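Local coordinates for protein CLPV1 (Pseudomonas aeruginosa, PDB 4UQW) that probably uses ATP to take apart the contracted TssB-TssC sheath of the type VI secretion system, at residues W43-Q46 with I47-P51; D72-E75 with A76-L80; A138-A141 with K142-V145. All coordinates share one frame; numbering follows the deposited sequence.

Interaction 1: residues W43-Q46 with I47-P51; sequences WFHQ and ILQLP
Apolar packing centres on the side chain of Ile-47, whose CD1 lies over one face of the Trp-43 indole, 4.0 Å from the centroid of the five-membered ring and 23° off its normal, a CH-pi contact between residues one helical turn apart. With chi1 at -165°, Trp-43 CG stands opposite the backbone N, and the indole passes Ile-47 CD1 at a slant. A second CH-pi contact joins His-45 and Gln-49: Gln-49 CG sits over the imidazole face, with ring and side-chain amide planes only 12° apart.

Among the backbone bonds, Ile-47 N donates to Trp-43 O at 2.9 Å and Leu-48 N to Phe-44 O at 3.0 Å. The pattern then slackens, for Gln-49 N makes a weak bond to His-45 O and another, 3.2 Å long, to Gln-46 O, reached from above the carbonyl plane. One water bridges His-45 O (2.9 Å) and Gln-49 OE1 (2.6 Å).

Trp-43 NE1 bonds to Ala-19 O, and Trp-43 and Ile-47, both buried, also pack on helices 17-33 and 116-124. At this C-terminal end of helix 40-49, Gln-49 N thus divides its bonding between two carbonyls, and the water gives His-45 O a second donor.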
loop_
_atom_site.group_PDB
_atom_site.type_symbol
_atom_site.label_atom_id
_atom_site.label_comp_id
_atom_site.label_asym_id
_atom_site.label_seq_id
_atom_site.Cartn_x
_atom_site.Cartn_y
_atom_site.Cartn_z
ATOM N N TRP A 43 4.106 -5.028 -0.528
ATOM C CA TRP A 43 4.268 -3.709 0.099
ATOM C C TRP A 43 3.493 -3.700 1.420
ATOM O O TRP A 43 4.006 -3.283 2.470
ATOM C CB TRP A 43 3.707 -2.647 -0.837
ATOM C CG TRP A 43 4.132 -1.245 -0.484
ATOM C CD1 TRP A 43 5.038 -0.876 0.458
ATOM C CD2 TRP A 43 3.680 -0.085 -1.154
ATOM N NE1 TRP A 43 5.187 0.524 0.414
ATOM C CE2 TRP A 43 4.392 1.004 -0.609
ATOM C CE3 TRP A 43 2.813 0.124 -2.255
ATOM C CZ2 TRP A 43 4.182 2.330 -1.063
ATOM C CZ3 TRP A 43 2.605 1.412 -2.719
ATOM C CH2 TRP A 43 3.308 2.503 -2.110
ATOM N N PHE A 44 2.226 -4.150 1.359
ATOM C CA PHE A 44 1.383 -4.118 2.559
ATOM C C PHE A 44 1.923 -5.112 3.612
ATOM O O PHE A 44 1.933 -4.808 4.824
ATOM C CB PHE A 44 -0.080 -4.439 2.200
ATOM C CG PHE A 44 -0.830 -3.232 1.773
ATOM C CD1 PHE A 44 -0.227 -2.309 0.965
ATOM C CD2 PHE A 44 -2.149 -2.994 2.195
ATOM C CE1 PHE A 44 -0.910 -1.169 0.536
ATOM C CE2 PHE A 44 -2.822 -1.827 1.770
ATOM C CZ PHE A 44 -2.204 -0.951 0.953
ATOM N N HIS A 45 2.378 -6.300 3.169
ATOM C CA HIS A 45 2.975 -7.229 4.118
ATOM C C HIS A 45 4.201 -6.550 4.834
ATOM O O HIS A 45 4.343 -6.636 6.065
ATOM C CB HIS A 45 3.357 -8.521 3.389
ATOM C CG HIS A 45 4.187 -9.422 4.228
ATOM N ND1 HIS A 45 3.662 -10.309 5.142
ATOM C CD2 HIS A 45 5.534 -9.512 4.331
ATOM C CE1 HIS A 45 4.657 -10.962 5.731
ATOM N NE2 HIS A 45 5.799 -10.490 5.263
ATOM N N GLN A 46 5.032 -5.856 4.068
ATOM C CA GLN A 46 6.209 -5.230 4.669
ATOM C C GLN A 46 5.833 -4.092 5.594
ATOM O O GLN A 46 6.463 -3.914 6.677
ATOM C CB GLN A 46 7.187 -4.729 3.580
ATOM C CG GLN A 46 7.969 -5.892 2.968
ATOM C CD GLN A 46 8.843 -6.642 3.916
ATOM O OE1 GLN A 46 9.548 -6.082 4.787
ATOM N NE2 GLN A 46 8.749 -7.927 3.808
ATOM N N ILE A 47 4.805 -3.335 5.253
ATOM C CA ILE A 47 4.361 -2.266 6.161
ATOM C C ILE A 47 3.870 -2.864 7.477
ATOM O O ILE A 47 4.233 -2.343 8.568
ATOM C CB ILE A 47 3.227 -1.413 5.475
ATOM C CG1 ILE A 47 3.802 -0.571 4.336
ATOM C CG2 ILE A 47 2.480 -0.548 6.540
ATOM C CD1 ILE A 47 2.710 -0.093 3.348
ATOM N N LEU A 48 3.154 -3.983 7.410
ATOM C CA LEU A 48 2.571 -4.573 8.610
ATOM C C LEU A 48 3.637 -5.278 9.460
ATOM O O LEU A 48 3.349 -5.640 10.612
ATOM C CB LEU A 48 1.441 -5.536 8.216
ATOM C CG LEU A 48 0.246 -4.678 7.760
ATOM C CD1 LEU A 48 -0.719 -5.582 7.027
ATOM C CD2 LEU A 48 -0.434 -4.014 8.919
ATOM N N GLN A 49 4.850 -5.490 8.901
ATOM C CA GLN A 49 5.977 -6.043 9.681
ATOM C C GLN A 49 6.600 -5.036 10.656
ATOM O O GLN A 49 7.288 -5.457 11.604
ATOM C CB GLN A 49 7.085 -6.561 8.759
ATOM C CG GLN A 49 6.717 -7.836 7.998
ATOM C CD GLN A 49 6.705 -9.055 8.904
ATOM O OE1 GLN A 49 5.666 -9.426 9.435
ATOM N NE2 GLN A 49 7.876 -9.666 9.104
ATOM N N LEU A 50 6.330 -3.743 10.438
ATOM C CA LEU A 50 6.846 -2.676 11.277
ATOM C C LEU A 50 6.113 -2.655 12.625
ATOM O O LEU A 50 5.045 -3.245 12.768
ATOM C CB LEU A 50 6.658 -1.329 10.553
ATOM C CG LEU A 50 7.320 -1.220 9.175
ATOM C CD1 LEU A 50 6.811 0.092 8.551
ATOM C CD2 LEU A 50 8.838 -1.114 9.366
ATOM N N PRO A 51 6.674 -1.968 13.599
ATOM C CA PRO A 51 5.987 -1.873 14.884
ATOM C C PRO A 51 4.620 -1.186 14.805
ATOM O O PRO A 51 3.683 -1.552 15.549
ATOM C CB PRO A 51 6.937 -1.013 15.722
ATOM C CG PRO A 51 8.271 -1.196 15.074
ATOM C CD PRO A 51 7.992 -1.287 13.598
HETATM O O HOH W 1 3.661 -8.559 8.055
#

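Interaction 2: residues D72-E75 with A76-L80; sequences DLTE and ALDRL
The last turns of helix 66-79 hold this contact, in which an i to i+4 salt bridge between Glu-75 and Arg-79 runs over a backbone that stays regular up to Asp-78. Arg-79 NH2 donates to Glu-75 OE1 at 3.3 Å, with an N-H...O angle of 136°. The two side chains lie side by side and point the same way, yet their flat ends are turned almost perpendicular, the carboxylate and guanidinium planes being 87° apart. OE1 is met from above its carboxylate plane, 45° out of it, and the pairing is a single, bent bond. The arginine also folds back over its partner's backbone: Glu-75 CA lies over one face of the guanidinium, and Arg-79 NH1 comes within 3.5 Å of Glu-75 CB. At the guanidinium edge, a water lies 3.3 Å from Arg-79 NH1, from which it accepts, and 2.8 Å from Asp-72 O.

Beneath these groups, Ala-76 N, Leu-77 N and Asp-78 N each bond at 2.9 Å to Asp-72 O, Leu-73 O and Thr-74 O, respectively. The next bond in the series, Arg-79 N to Glu-75 O, is weak.

Several polar ends have partners beyond this turn. Glu-75 OE2 forms a salt bridge with Lys-71, Asp-78 OD1 does so with Arg-33, and Asp-72 OD2 bonds to Ser-137.

Glu-75 is therefore shared between two cations, one a turn before it and one a turn after, which would probably favour its charged form. The long, tilted bond to Arg-79 suggests an attraction that is more electrostatic than directional.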
loop_
_atom_site.group_PDB
_atom_site.type_symbol
_atom_site.label_atom_id
_atom_site.label_comp_id
_atom_site.label_asym_id
_atom_site.label_seq_id
_atom_site.Cartn_x
_atom_site.Cartn_y
_atom_site.Cartn_z
ATOM N N ASP A 72 -4.200 -14.053 5.565
ATOM C CA ASP A 72 -4.542 -13.886 4.178
ATOM C C ASP A 72 -3.365 -13.348 3.349
ATOM O O ASP A 72 -3.182 -13.792 2.195
ATOM C CB ASP A 72 -5.737 -12.918 4.049
ATOM C CG ASP A 72 -7.066 -13.551 4.512
ATOM O OD1 ASP A 72 -7.169 -14.808 4.657
ATOM O OD2 ASP A 72 -8.034 -12.805 4.803
ATOM N N LEU A 73 -2.610 -12.385 3.886
ATOM C CA LEU A 73 -1.509 -11.827 3.117
ATOM C C LEU A 73 -0.425 -12.858 2.936
ATOM O O LEU A 73 0.174 -12.946 1.830
ATOM C CB LEU A 73 -0.924 -10.573 3.794
ATOM C CG LEU A 73 -1.925 -9.410 3.867
ATOM C CD1 LEU A 73 -1.194 -8.250 4.580
ATOM C CD2 LEU A 73 -2.388 -8.964 2.481
ATOM N N THR A 74 -0.147 -13.649 3.968
ATOM C CA THR A 74 0.862 -14.723 3.889
ATOM C C THR A 74 0.472 -15.730 2.826
ATOM O O THR A 74 1.282 -16.165 1.977
ATOM C CB THR A 74 1.020 -15.447 5.222
ATOM O OG1 THR A 74 1.592 -14.553 6.181
ATOM C CG2 THR A 74 1.881 -16.673 5.040
ATOM N N GLU A 75 -0.799 -16.128 2.841
ATOM C CA GLU A 75 -1.263 -17.071 1.831
ATOM C C GLU A 75 -1.203 -16.500 0.396
ATOM O O GLU A 75 -0.749 -17.211 -0.540
ATOM C CB GLU A 75 -2.672 -17.579 2.195
ATOM C CG GLU A 75 -2.574 -18.398 3.494
ATOM C CD GLU A 75 -3.900 -19.006 3.942
ATOM O OE1 GLU A 75 -4.882 -18.812 3.188
ATOM O OE2 GLU A 75 -3.939 -19.678 5.021
ATOM N N ALA A 76 -1.575 -15.222 0.202
ATOM C CA ALA A 76 -1.446 -14.594 -1.107
ATOM C C ALA A 76 0.013 -14.554 -1.556
ATOM O O ALA A 76 0.321 -14.794 -2.733
ATOM C CB ALA A 76 -2.042 -13.161 -1.065
ATOM N N LEU A 77 0.921 -14.220 -0.631
ATOM C CA LEU A 77 2.357 -14.199 -0.985
ATOM C C LEU A 77 2.817 -15.571 -1.446
ATOM O O LEU A 77 3.558 -15.690 -2.438
ATOM C CB LEU A 77 3.201 -13.796 0.214
ATOM C CG LEU A 77 3.171 -12.323 0.501
ATOM C CD1 LEU A 77 3.718 -12.128 1.928
ATOM C CD2 LEU A 77 3.986 -11.538 -0.510
ATOM N N ASP A 78 2.396 -16.607 -0.705
ATOM C CA ASP A 78 2.858 -17.989 -0.953
ATOM C C ASP A 78 2.331 -18.503 -2.282
ATOM O O ASP A 78 2.887 -19.435 -2.858
ATOM C CB ASP A 78 2.437 -18.941 0.186
ATOM C CG ASP A 78 3.315 -18.779 1.429
ATOM O OD1 ASP A 78 4.394 -18.167 1.316
ATOM O OD2 ASP A 78 2.923 -19.217 2.532
ATOM N N ARG A 79 1.264 -17.896 -2.774
ATOM C CA ARG A 79 0.668 -18.329 -4.022
ATOM C C ARG A 79 1.217 -17.623 -5.271
ATOM O O ARG A 79 0.987 -18.074 -6.389
ATOM C CB ARG A 79 -0.865 -18.161 -3.956
ATOM C CG ARG A 79 -1.561 -19.156 -2.989
ATOM C CD ARG A 79 -3.088 -18.973 -3.020
ATOM N NE ARG A 79 -3.782 -19.647 -1.918
ATOM C CZ ARG A 79 -4.368 -19.017 -0.900
ATOM N NH1 ARG A 79 -4.354 -17.687 -0.842
ATOM N NH2 ARG A 79 -4.975 -19.712 0.058
ATOM N N LEU A 80 1.957 -16.526 -5.110
ATOM C CA LEU A 80 2.531 -15.882 -6.281
ATOM C C LEU A 80 3.445 -16.788 -7.058
ATOM O O LEU A 80 4.071 -17.680 -6.502
ATOM C CB LEU A 80 3.335 -14.644 -5.860
ATOM C CG LEU A 80 2.533 -13.549 -5.147
ATOM C CD1 LEU A 80 3.453 -12.434 -4.661
ATOM C CD2 LEU A 80 1.546 -13.008 -6.152
HETATM O O HOH W 2 -5.177 -14.851 0.616
#

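Interaction 3: residues A138-A141 with K142-V145; sequences AEFA and KLKV
Lys-142 reaches back along the chain to Glu-139, starting from Lys-142 CB, which touches Glu-139 O at 3.2 Å. CG continues past the same carbonyl oxygen, and Lys-142 CD comes to 3.6 Å from Glu-139 OE1. CE lies near both carboxylate oxygens, and Lys-142 NZ ends the run with a salt bridge, 3.0 Å to Glu-139 OE1 on its syn side and a weak 3.2 Å bond to Glu-139 OE2. The lysine is extended beyond CG, whereas the glutamate bends at chi2 (-61°) and thereby turns its carboxylate toward the ammonium.

The backbone beneath belongs to a short 3-10 segment after helix 127-136. Lys-142 N bonds to Glu-139 O and Leu-143 N to Phe-140 O, both from above the carbonyl plane. Leu-143 CD1 packs against Phe-140 CD1 at 3.8 Å. A water links Phe-140 O with Leu-143 O.

Glu-139 OE1 additionally accepts from the backbone N of Asp-65, so two donors grip this oxygen and would probably stabilise the carboxylate charge. The Lys-142 bridge braces the turn itself, while Lys-144, at the N-cap position of helix 145-150, ties the following chain back through NZ, bonded to Ala-141 O at 3.0 Å in the carbonyl plane.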
loop_
_atom_site.group_PDB
_atom_site.type_symbol
_atom_site.label_atom_id
_atom_site.label_comp_id
_atom_site.label_asym_id
_atom_site.label_seq_id
_atom_site.Cartn_x
_atom_site.Cartn_y
_atom_site.Cartn_z
ATOM N N ALA A 138 -10.487 -10.617 2.150
ATOM C CA ALA A 138 -11.831 -10.134 2.346
ATOM C C ALA A 138 -11.946 -9.211 3.548
ATOM O O ALA A 138 -12.900 -8.415 3.602
ATOM C CB ALA A 138 -12.790 -11.314 2.501
ATOM N N GLU A 139 -10.967 -9.213 4.459
ATOM C CA GLU A 139 -10.987 -8.249 5.582
ATOM C C GLU A 139 -11.037 -6.824 5.050
ATOM O O GLU A 139 -11.627 -5.930 5.666
ATOM C CB GLU A 139 -9.742 -8.373 6.500
ATOM C CG GLU A 139 -9.755 -9.694 7.332
ATOM C CD GLU A 139 -10.958 -9.757 8.222
ATOM O OE1 GLU A 139 -11.157 -8.912 9.102
ATOM O OE2 GLU A 139 -11.766 -10.739 8.124
ATOM N N PHE A 140 -10.390 -6.570 3.914
ATOM C CA PHE A 140 -10.391 -5.180 3.435
ATOM C C PHE A 140 -11.743 -4.684 2.927
ATOM O O PHE A 140 -11.929 -3.467 2.775
ATOM C CB PHE A 140 -9.358 -4.997 2.317
ATOM C CG PHE A 140 -7.919 -5.065 2.772
ATOM C CD1 PHE A 140 -7.427 -4.179 3.715
ATOM C CD2 PHE A 140 -7.044 -5.977 2.180
ATOM C CE1 PHE A 140 -6.073 -4.199 4.083
ATOM C CE2 PHE A 140 -5.679 -5.962 2.518
ATOM C CZ PHE A 140 -5.212 -5.074 3.462
ATOM N N ALA A 141 -12.718 -5.573 2.702
ATOM C CA ALA A 141 -14.060 -5.124 2.415
ATOM C C ALA A 141 -14.714 -4.452 3.603
ATOM O O ALA A 141 -15.729 -3.751 3.457
ATOM C CB ALA A 141 -14.910 -6.298 1.925
ATOM N N LYS A 142 -14.116 -4.588 4.777
ATOM C CA LYS A 142 -14.632 -3.901 5.970
ATOM C C LYS A 142 -14.224 -2.406 6.016
ATOM O O LYS A 142 -14.794 -1.615 6.788
ATOM C CB LYS A 142 -14.127 -4.606 7.234
ATOM C CG LYS A 142 -14.655 -6.053 7.374
ATOM C CD LYS A 142 -14.060 -6.799 8.533
ATOM C CE LYS A 142 -14.598 -8.233 8.474
ATOM N NZ LYS A 142 -14.117 -9.051 9.582
ATOM N N LEU A 143 -13.263 -2.004 5.191
ATOM C CA LEU A 143 -12.880 -0.592 5.162
ATOM C C LEU A 143 -13.979 0.256 4.585
ATOM O O LEU A 143 -14.617 -0.107 3.604
ATOM C CB LEU A 143 -11.622 -0.372 4.344
ATOM C CG LEU A 143 -10.380 -1.086 4.848
ATOM C CD1 LEU A 143 -9.294 -0.871 3.837
ATOM C CD2 LEU A 143 -10.006 -0.535 6.204
ATOM N N LYS A 144 -14.162 1.425 5.162
ATOM C CA LYS A 144 -15.227 2.313 4.693
ATOM C C LYS A 144 -14.588 3.622 4.347
ATOM O O LYS A 144 -14.216 4.371 5.253
ATOM C CB LYS A 144 -16.315 2.529 5.779
ATOM C CG LYS A 144 -17.099 1.254 6.200
ATOM C CD LYS A 144 -17.635 0.522 4.986
ATOM C CE LYS A 144 -18.053 -0.924 5.309
ATOM N NZ LYS A 144 -17.915 -1.832 4.119
ATOM N N VAL A 145 -14.421 3.906 3.054
ATOM C CA VAL A 145 -13.627 5.087 2.698
ATOM C C VAL A 145 -14.270 6.395 3.180
ATOM O O VAL A 145 -13.552 7.369 3.421
ATOM C CB VAL A 145 -13.339 5.106 1.160
ATOM C CG1 VAL A 145 -14.597 5.420 0.341
ATOM C CG2 VAL A 145 -12.218 6.138 0.813
HETATM O O HOH W 3 -13.853 -1.514 1.349
#

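In the fold
The three contacts follow one another along the chain and meet through side chains where interaction 1 is involved. Interactions 1 and 2, with centres about 14 Å apart, pack helix 40-49 against helix 66-79: His-45 CG lies 3.6 Å from Leu-77 CD1, and Leu-48 CD1 lies 3.7 Å from Leu-73 CD1. Interaction 3 is about 18 Å from each of the others, centre to centre. It reaches interaction 1 where Phe-140 CZ approaches Phe-44 CD2 at 3.9 Å; interactions 2 and 3 are joined by way of Ser-137 OG, which bonds Asp-72 OD2 and the backbone N of Glu-139. None of the residues lining the benzamidine pocket, Arg-8, Phe-12, Tyr-20 and Leu-90, belongs to these segments.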